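Local coordinates for protein cytosolic IMP-GMP specific 5'-nucleotidase (Legionella pneumophila subsp. pneumophila, PDB 4G63) that probably hydrolyses the 5'-phosphate of nucleotides such as IMP and GMP with the help of a bound magnesium ion, at residues A[134-139]-A[154-159]; A[196-201]-A[435-440]; A[338-343]-A[396-401]. One frame throughout, in Å; residues are numbered along the deposited sequence.

Contact 1 comes first along the chain, joining the neighbouring helices 129-145 and 153-170. Contact 2 links helix 189-199 with helix 434-438, and contact 3 lies inside the loop it closes, at the base of the hairpin of helices 338-360 and 374-399. None touches another: centres are 42 Å apart for contacts 1 and 2, 34 Å for contacts 1 and 3, and 37 Å for contacts 2 and 3. Contacts 1 and 2 lie on opposite sides of the chain's centre. Contact 2 flanks the mixed sheet, whereas contacts 1 and 3 join helices in insertions between its strands. The link between helices 338-360 and 374-399 of the third subunit packs against contact 2, which thus borders a subunit interface.

Contact 1: residues A[134-139]-A[154-159]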
# COMPACT_ATOMS: atom_id res chain seq x y z
N ILE A 134 5.76 29.49 -4.39
CA ILE A 134 6.66 30.59 -4.69
C ILE A 134 7.89 30.50 -3.80
O ILE A 134 9.02 30.50 -4.29
CB ILE A 134 5.96 31.94 -4.48
CG1 ILE A 134 4.79 32.07 -5.46
CG2 ILE A 134 6.95 33.08 -4.71
CD1 ILE A 134 3.85 33.24 -5.17
N LEU A 135 7.68 30.40 -2.49
CA LEU A 135 8.80 30.31 -1.57
C LEU A 135 9.65 29.08 -1.86
O LEU A 135 10.87 29.16 -1.90
CB LEU A 135 8.32 30.26 -0.11
CG LEU A 135 9.42 29.99 0.92
CD1 LEU A 135 10.55 30.99 0.78
CD2 LEU A 135 8.84 30.04 2.33
N TYR A 136 9.00 27.94 -2.06
CA TYR A 136 9.69 26.68 -2.35
C TYR A 136 10.49 26.79 -3.64
O TYR A 136 11.60 26.26 -3.73
CB TYR A 136 8.70 25.53 -2.47
CG TYR A 136 9.35 24.17 -2.55
CD1 TYR A 136 9.87 23.56 -1.41
CD2 TYR A 136 9.44 23.49 -3.76
CE1 TYR A 136 10.47 22.31 -1.47
CE2 TYR A 136 10.03 22.24 -3.83
CZ TYR A 136 10.54 21.65 -2.68
OH TYR A 136 11.13 20.41 -2.75
N GLY A 137 9.93 27.46 -4.63
CA GLY A 137 10.64 27.62 -5.88
C GLY A 137 11.99 28.28 -5.68
O GLY A 137 13.03 27.71 -6.03
N GLN A 138 11.97 29.48 -5.11
CA GLN A 138 13.21 30.22 -4.86
C GLN A 138 14.03 29.56 -3.75
O GLN A 138 15.23 29.77 -3.67
CB GLN A 138 12.89 31.68 -4.51
CG GLN A 138 11.61 31.84 -3.73
CD GLN A 138 11.08 33.26 -3.76
OE1 GLN A 138 11.09 33.93 -4.80
NE2 GLN A 138 10.59 33.73 -2.62
N LEU A 139 13.38 28.76 -2.92
CA LEU A 139 14.06 28.08 -1.84
C LEU A 139 14.96 26.94 -2.36
O LEU A 139 15.96 26.61 -1.73
CB LEU A 139 13.04 27.52 -0.85
CG LEU A 139 13.30 27.76 0.64
CD1 LEU A 139 13.58 29.24 0.88
CD2 LEU A 139 12.10 27.30 1.45
N GLN A 154 13.44 17.42 -0.38
CA GLN A 154 12.36 16.84 0.42
C GLN A 154 12.42 17.35 1.87
O GLN A 154 11.40 17.41 2.57
CB GLN A 154 12.39 15.30 0.40
CG GLN A 154 11.11 14.70 0.98
CD GLN A 154 11.11 13.19 1.05
OE1 GLN A 154 11.91 12.58 1.77
NE2 GLN A 154 10.20 12.56 0.31
N ALA A 155 13.61 17.71 2.33
CA ALA A 155 13.76 18.23 3.68
C ALA A 155 13.18 19.66 3.72
O ALA A 155 12.40 20.01 4.61
CB ALA A 155 15.24 18.24 4.08
N ILE A 156 13.57 20.46 2.73
CA ILE A 156 13.13 21.84 2.59
C ILE A 156 11.61 21.91 2.58
O ILE A 156 11.01 22.66 3.35
CB ILE A 156 13.65 22.45 1.26
CG1 ILE A 156 15.18 22.43 1.24
CG2 ILE A 156 13.14 23.87 1.08
CD1 ILE A 156 15.78 22.89 -0.07
N ALA A 157 11.01 21.12 1.70
CA ALA A 157 9.56 21.07 1.56
C ALA A 157 8.89 20.75 2.89
O ALA A 157 7.90 21.38 3.25
CB ALA A 157 9.17 20.03 0.52
N GLN A 158 9.42 19.77 3.62
CA GLN A 158 8.83 19.42 4.91
C GLN A 158 8.99 20.56 5.91
O GLN A 158 8.13 20.77 6.77
CB GLN A 158 9.47 18.15 5.48
CG GLN A 158 9.34 16.91 4.62
CD GLN A 158 9.89 15.67 5.32
OE1 GLN A 158 10.99 15.70 5.89
NE2 GLN A 158 9.14 14.58 5.29
N ASP A 159 10.10 21.29 5.79
CA ASP A 159 10.36 22.41 6.68
C ASP A 159 9.36 23.53 6.41
O ASP A 159 8.74 24.06 7.34
CB ASP A 159 11.79 22.93 6.48
CG ASP A 159 12.83 22.00 7.06
OD1 ASP A 159 12.45 21.13 7.87
OD2 ASP A 159 14.02 22.16 6.72
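The ring of Y136 meets the helix of A157 with its CD1-CE1 side, and the backbone N of A157 lies at the ring edge, in plane. The methyl of A157 and CG2 of I156 approach obliquely, A157 CB coming to 3.3 Å from Y136 CE1 and I156 CG2 to 4.0 Å from the same atom. A157 CB also lies 3.8 Å from the OH of Y136, so the methyl lies alongside the CE1-CZ-OH part of the phenol. With CG anti to the backbone N (chi1 -171°), the phenol reaches across the gap although the CB of Y136 does not itself point at the other helix. Its hydroxyl is hydrogen-bonded to the backbone O of Y153, one residue before the 154-159 segment, which ties the polar end of a buried side chain to the partner helix.

One turn further along, the side chains of L139 and I156 lie alongside each other, pointing opposite ways. L139 CD2 sits 3.6 Å from I156 CG2, and the CG of L139 is 3.9 Å from that same methyl. I156 CG2 is therefore shared between the tyrosine and the leucine.

No hydrogen bond runs directly between the two segments; the meeting is apolar. Helix 33-51 packs on the same helix as Y136, with Y41, V44 and L48 against L135 and L48 also against L139. Toward the assembly, Q154 OE1 is hydrogen-bonded to K77 NZ of the second subunit.

The segment axes approach to 10.6 Å with an angle of 149° between their directions. This is the geometry of an antiparallel alpha-alpha hairpin, formed by helices 129-145 and 153-170 in the insertion between core strands 19-22 and 204-208, consistent with the cap of a HAD-family phosphatase.

Contact 2: residues A[196-201]-A[435-440]; sequences KHFIRY and SDLLEH
Against the mixed beta-sheet of the alpha/beta HAD-type core, F198 and L438 bring together two flanking helices: helix 189-199, which leads into strand 204-208, and helix 434-438, which follows strand 429-431, next to the edge strand 6-8. The main grip is a CH-pi contact. L438 CD2 stands over the centre of one face of the F198 ring, 3.8 Å from the centroid and only 10° off the ring normal. The L437 and F198 side chains cross at about a right angle, with L437 CD1 4.0 Å from F198 CZ.

Backbone carbonyls gather near the CE2 corner of the ring. The oxygen of L438 is 3.6 Å from F198 CE2 and that of H440 is 3.5 Å from the same carbon, the latter lying oblique to the ring.

H197 lies beside this patch, and a chi1 of 179° carries its imidazole out toward the 435-440 segment. No hydrogen bond crosses between the segments. P442 packs on both F198 and H197, and D367 of the third subunit touches H197, so this side of the core also belongs to a subunit interface. The imidazole of H440 leads away instead, with ND1 making a weak hydrogen bond to D436 O. At H197 the ring presents its edge: H440 O lies in the imidazole plane, 3.9 Å from H197 CD2.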
# COMPACT_ATOMS: atom_id res chain seq x y z
N LYS A 196 -29.48 35.73 6.04
CA LYS A 196 -30.81 36.02 6.55
C LYS A 196 -31.85 35.50 5.57
O LYS A 196 -32.87 34.95 5.98
CB LYS A 196 -31.00 37.52 6.79
CG LYS A 196 -30.11 38.06 7.89
CD LYS A 196 -30.20 39.57 8.08
CE LYS A 196 -31.40 39.96 8.90
NZ LYS A 196 -31.27 41.34 9.45
N HIS A 197 -31.59 35.66 4.28
CA HIS A 197 -32.51 35.18 3.26
C HIS A 197 -32.74 33.67 3.43
O HIS A 197 -33.88 33.21 3.44
CB HIS A 197 -31.97 35.49 1.86
CG HIS A 197 -32.84 35.01 0.75
ND1 HIS A 197 -34.20 35.26 0.70
CD2 HIS A 197 -32.56 34.30 -0.37
CE1 HIS A 197 -34.71 34.72 -0.39
NE2 HIS A 197 -33.73 34.13 -1.06
N PHE A 198 -31.66 32.90 3.57
CA PHE A 198 -31.76 31.45 3.73
C PHE A 198 -32.37 31.01 5.06
O PHE A 198 -33.17 30.08 5.11
CB PHE A 198 -30.39 30.80 3.57
CG PHE A 198 -30.05 30.49 2.15
CD1 PHE A 198 -29.66 29.20 1.79
CD2 PHE A 198 -30.15 31.46 1.17
CE1 PHE A 198 -29.39 28.89 0.47
CE2 PHE A 198 -29.87 31.16 -0.16
CZ PHE A 198 -29.49 29.87 -0.51
N ILE A 199 -31.96 31.66 6.14
CA ILE A 199 -32.50 31.35 7.45
C ILE A 199 -34.01 31.56 7.37
O ILE A 199 -34.79 30.80 7.93
CB ILE A 199 -31.93 32.29 8.52
CG1 ILE A 199 -30.48 31.91 8.81
CG2 ILE A 199 -32.77 32.25 9.78
CD1 ILE A 199 -29.84 32.80 9.81
N ARG A 200 -34.40 32.60 6.64
CA ARG A 200 -35.81 32.95 6.46
C ARG A 200 -36.60 31.83 5.81
O ARG A 200 -37.82 31.75 5.96
CB ARG A 200 -35.90 34.23 5.63
CG ARG A 200 -37.26 34.90 5.59
CD ARG A 200 -37.12 36.41 5.39
NE ARG A 200 -36.29 36.76 4.22
CZ ARG A 200 -35.28 37.62 4.25
NH1 ARG A 200 -34.95 38.23 5.39
NH2 ARG A 200 -34.58 37.85 3.15
N TYR A 201 -35.92 30.95 5.07
CA TYR A 201 -36.59 29.84 4.41
C TYR A 201 -36.47 28.52 5.16
O TYR A 201 -36.65 27.45 4.59
CB TYR A 201 -36.08 29.67 2.97
CG TYR A 201 -36.74 30.61 1.98
CD1 TYR A 201 -37.55 30.12 0.96
CD2 TYR A 201 -36.58 31.99 2.08
CE1 TYR A 201 -38.18 30.97 0.07
CE2 TYR A 201 -37.20 32.85 1.20
CZ TYR A 201 -38.01 32.33 0.20
OH TYR A 201 -38.64 33.18 -0.68
N SER A 435 -21.66 34.47 -1.53
CA SER A 435 -22.85 35.24 -1.90
C SER A 435 -23.41 34.87 -3.27
O SER A 435 -24.59 35.07 -3.53
CB SER A 435 -22.56 36.75 -1.85
OG SER A 435 -21.48 37.08 -2.70
N ASP A 436 -22.59 34.32 -4.15
CA ASP A 436 -23.10 33.92 -5.46
C ASP A 436 -24.19 32.88 -5.25
O ASP A 436 -25.17 32.84 -5.99
CB ASP A 436 -21.98 33.33 -6.31
CG ASP A 436 -20.96 34.36 -6.75
OD1 ASP A 436 -19.89 33.96 -7.24
OD2 ASP A 436 -21.22 35.56 -6.61
N LEU A 437 -24.02 32.04 -4.24
CA LEU A 437 -24.99 30.99 -3.95
C LEU A 437 -26.19 31.54 -3.18
O LEU A 437 -27.33 31.22 -3.49
CB LEU A 437 -24.30 29.88 -3.15
CG LEU A 437 -25.04 28.57 -2.87
CD1 LEU A 437 -25.84 28.66 -1.58
CD2 LEU A 437 -25.95 28.25 -4.05
N LEU A 438 -25.93 32.38 -2.18
CA LEU A 438 -27.00 32.96 -1.37
C LEU A 438 -27.91 33.87 -2.19
O LEU A 438 -29.00 34.23 -1.74
CB LEU A 438 -26.39 33.75 -0.21
CG LEU A 438 -25.51 32.88 0.68
CD1 LEU A 438 -24.94 33.71 1.81
CD2 LEU A 438 -26.34 31.72 1.22
N GLU A 439 -27.46 34.22 -3.38
CA GLU A 439 -28.21 35.09 -4.28
C GLU A 439 -29.40 34.30 -4.84
O GLU A 439 -30.43 34.88 -5.20
CB GLU A 439 -27.29 35.55 -5.42
CG GLU A 439 -27.76 36.73 -6.25
CD GLU A 439 -26.76 37.10 -7.36
OE1 GLU A 439 -26.96 38.14 -8.03
OE2 GLU A 439 -25.77 36.35 -7.57
N HIS A 440 -29.25 32.98 -4.92
CA HIS A 440 -30.31 32.12 -5.44
C HIS A 440 -31.38 31.85 -4.40
O HIS A 440 -31.18 32.10 -3.22
CB HIS A 440 -29.73 30.79 -5.93
CG HIS A 440 -28.88 30.91 -7.16
ND1 HIS A 440 -27.79 31.74 -7.23
CD2 HIS A 440 -28.95 30.27 -8.35
CE1 HIS A 440 -27.22 31.61 -8.42
NE2 HIS A 440 -27.90 30.72 -9.11

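Contact 3: residues A[338-343]-A[396-401]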
# COMPACT_ATOMS: atom_id res chain seq x y z
N LEU A 338 -12.11 36.38 -25.67
CA LEU A 338 -13.11 35.96 -26.64
C LEU A 338 -12.74 36.34 -28.08
O LEU A 338 -12.61 35.48 -28.94
CB LEU A 338 -14.49 36.52 -26.28
CG LEU A 338 -15.49 35.56 -25.63
CD1 LEU A 338 -15.62 34.31 -26.49
CD2 LEU A 338 -15.04 35.16 -24.25
N PRO A 339 -12.54 37.64 -28.37
CA PRO A 339 -12.18 37.99 -29.75
C PRO A 339 -10.96 37.25 -30.30
O PRO A 339 -10.92 36.91 -31.47
CB PRO A 339 -11.99 39.51 -29.69
CG PRO A 339 -11.58 39.74 -28.27
CD PRO A 339 -12.53 38.85 -27.52
N ILE A 340 -9.95 37.02 -29.46
CA ILE A 340 -8.76 36.30 -29.90
C ILE A 340 -9.13 34.84 -30.18
O ILE A 340 -8.73 34.25 -31.18
CB ILE A 340 -7.65 36.34 -28.82
CG1 ILE A 340 -7.02 37.74 -28.80
CG2 ILE A 340 -6.60 35.29 -29.08
CD1 ILE A 340 -6.34 38.15 -30.11
N GLU A 341 -9.93 34.27 -29.27
CA GLU A 341 -10.36 32.89 -29.38
C GLU A 341 -11.05 32.69 -30.73
O GLU A 341 -10.83 31.68 -31.40
CB GLU A 341 -11.34 32.58 -28.24
CG GLU A 341 -11.41 31.12 -27.82
CD GLU A 341 -12.53 30.85 -26.82
OE1 GLU A 341 -12.60 31.56 -25.79
OE2 GLU A 341 -13.34 29.93 -27.06
N LYS A 342 -11.87 33.67 -31.13
CA LYS A 342 -12.59 33.61 -32.40
C LYS A 342 -11.65 33.69 -33.61
O LYS A 342 -11.85 32.99 -34.59
CB LYS A 342 -13.62 34.74 -32.48
CG LYS A 342 -14.19 34.94 -33.87
CD LYS A 342 -15.06 36.20 -33.96
CE LYS A 342 -15.43 36.50 -35.42
NZ LYS A 342 -16.29 37.71 -35.56
N LYS A 343 -10.64 34.55 -33.53
CA LYS A 343 -9.70 34.70 -34.63
C LYS A 343 -8.88 33.43 -34.87
O LYS A 343 -8.45 33.17 -35.99
CB LYS A 343 -8.79 35.92 -34.41
CG LYS A 343 -9.52 37.26 -34.63
CD LYS A 343 -8.89 38.45 -33.89
CE LYS A 343 -7.58 38.91 -34.52
NZ LYS A 343 -6.92 39.96 -33.68
N GLN A 396 -0.03 33.21 -28.84
CA GLN A 396 0.82 34.01 -27.96
C GLN A 396 -0.05 35.12 -27.40
O GLN A 396 -0.00 35.44 -26.21
CB GLN A 396 1.97 34.63 -28.74
CG GLN A 396 3.09 33.67 -29.08
CD GLN A 396 4.08 34.30 -30.03
OE1 GLN A 396 4.47 35.46 -29.85
NE2 GLN A 396 4.51 33.55 -31.04
N GLU A 397 -0.86 35.70 -28.28
CA GLU A 397 -1.74 36.78 -27.92
C GLU A 397 -2.76 36.31 -26.89
O GLU A 397 -3.12 37.06 -25.98
CB GLU A 397 -2.45 37.31 -29.17
CG GLU A 397 -2.79 38.78 -29.12
CD GLU A 397 -3.05 39.37 -30.49
OE1 GLU A 397 -2.23 39.12 -31.40
OE2 GLU A 397 -4.07 40.07 -30.65
N GLN A 398 -3.22 35.08 -27.04
CA GLN A 398 -4.20 34.54 -26.10
C GLN A 398 -3.60 34.31 -24.72
O GLN A 398 -4.20 34.69 -23.71
CB GLN A 398 -4.79 33.24 -26.62
CG GLN A 398 -5.90 32.72 -25.75
CD GLN A 398 -6.49 31.44 -26.26
OE1 GLN A 398 -7.71 31.28 -26.31
NE2 GLN A 398 -5.63 30.49 -26.63
N ASN A 399 -2.42 33.70 -24.66
CA ASN A 399 -1.78 33.45 -23.37
C ASN A 399 -1.55 34.72 -22.57
O ASN A 399 -1.59 34.70 -21.34
CB ASN A 399 -0.44 32.72 -23.55
CG ASN A 399 -0.61 31.32 -24.11
OD1 ASN A 399 -1.60 30.62 -23.84
ND2 ASN A 399 0.38 30.90 -24.89
N SER A 400 -1.30 35.83 -23.27
CA SER A 400 -1.06 37.10 -22.61
C SER A 400 -2.24 37.50 -21.73
O SER A 400 -2.12 38.37 -20.87
CB SER A 400 -0.79 38.20 -23.65
OG SER A 400 -1.97 38.56 -24.35
N PHE A 401 -3.38 36.85 -21.94
CA PHE A 401 -4.59 37.13 -21.16
C PHE A 401 -4.68 36.28 -19.89
O PHE A 401 -5.65 36.40 -19.13
CB PHE A 401 -5.84 36.92 -22.00
CG PHE A 401 -6.12 38.06 -22.93
CD1 PHE A 401 -6.59 39.27 -22.44
CD2 PHE A 401 -5.94 37.92 -24.31
CE1 PHE A 401 -6.86 40.33 -23.30
CE2 PHE A 401 -6.21 38.98 -25.17
CZ PHE A 401 -6.68 40.19 -24.66
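A chi1 of -74° sets the CG1 arm of I340 opposite its carbonyl carbon and CG2 opposite its backbone N, which spreads the branches so that one methyl meets Q398 while the other bends over E397. CG2 touches Q398 CB at 3.7 Å. CD1, turned by a chi2 of -61°, crosses the E397 side chain at about a right angle and packs on its CG, also 3.7 Å away. CG1 takes the third neighbour: the F401 ring comes obliquely to it, with CE2 at 3.9 Å. I340 thus fills the middle of the contact, touched by three residues of 396-401. I340 and Q398 are the residues whose CA atoms come nearest, 6.2 Å.

Two pairs of longer side chains flank the isoleucine. Q398 runs out extended, its OE1 coming to 4.0 Å from E341 CG; the two chains pass at a slant, with carboxylate and amide planes 46° apart. By I340 CD1, K343 reaches over so that NZ is 4.2 Å from E397 OE2. That separation is beyond a salt bridge, so the opposite charges would attract only loosely, in keeping with the solvent-exposed character of both residues.

No hydrogen bond links the segments. Within 396-401, the backbone O of Q398 lies at the edge of the F401 ring, in its plane. The phenyl also rests on A337, just before helix 338-360, which brings the entry to the first helix alongside the exit from the second.

The start of helix 338-360 and the last part of helix 374-399 run in opposite directions here. The contact closes the base of a long antiparallel helical hairpin, an arm inserted in the chain between strands 319-323 and 429-431 of the HAD-type core.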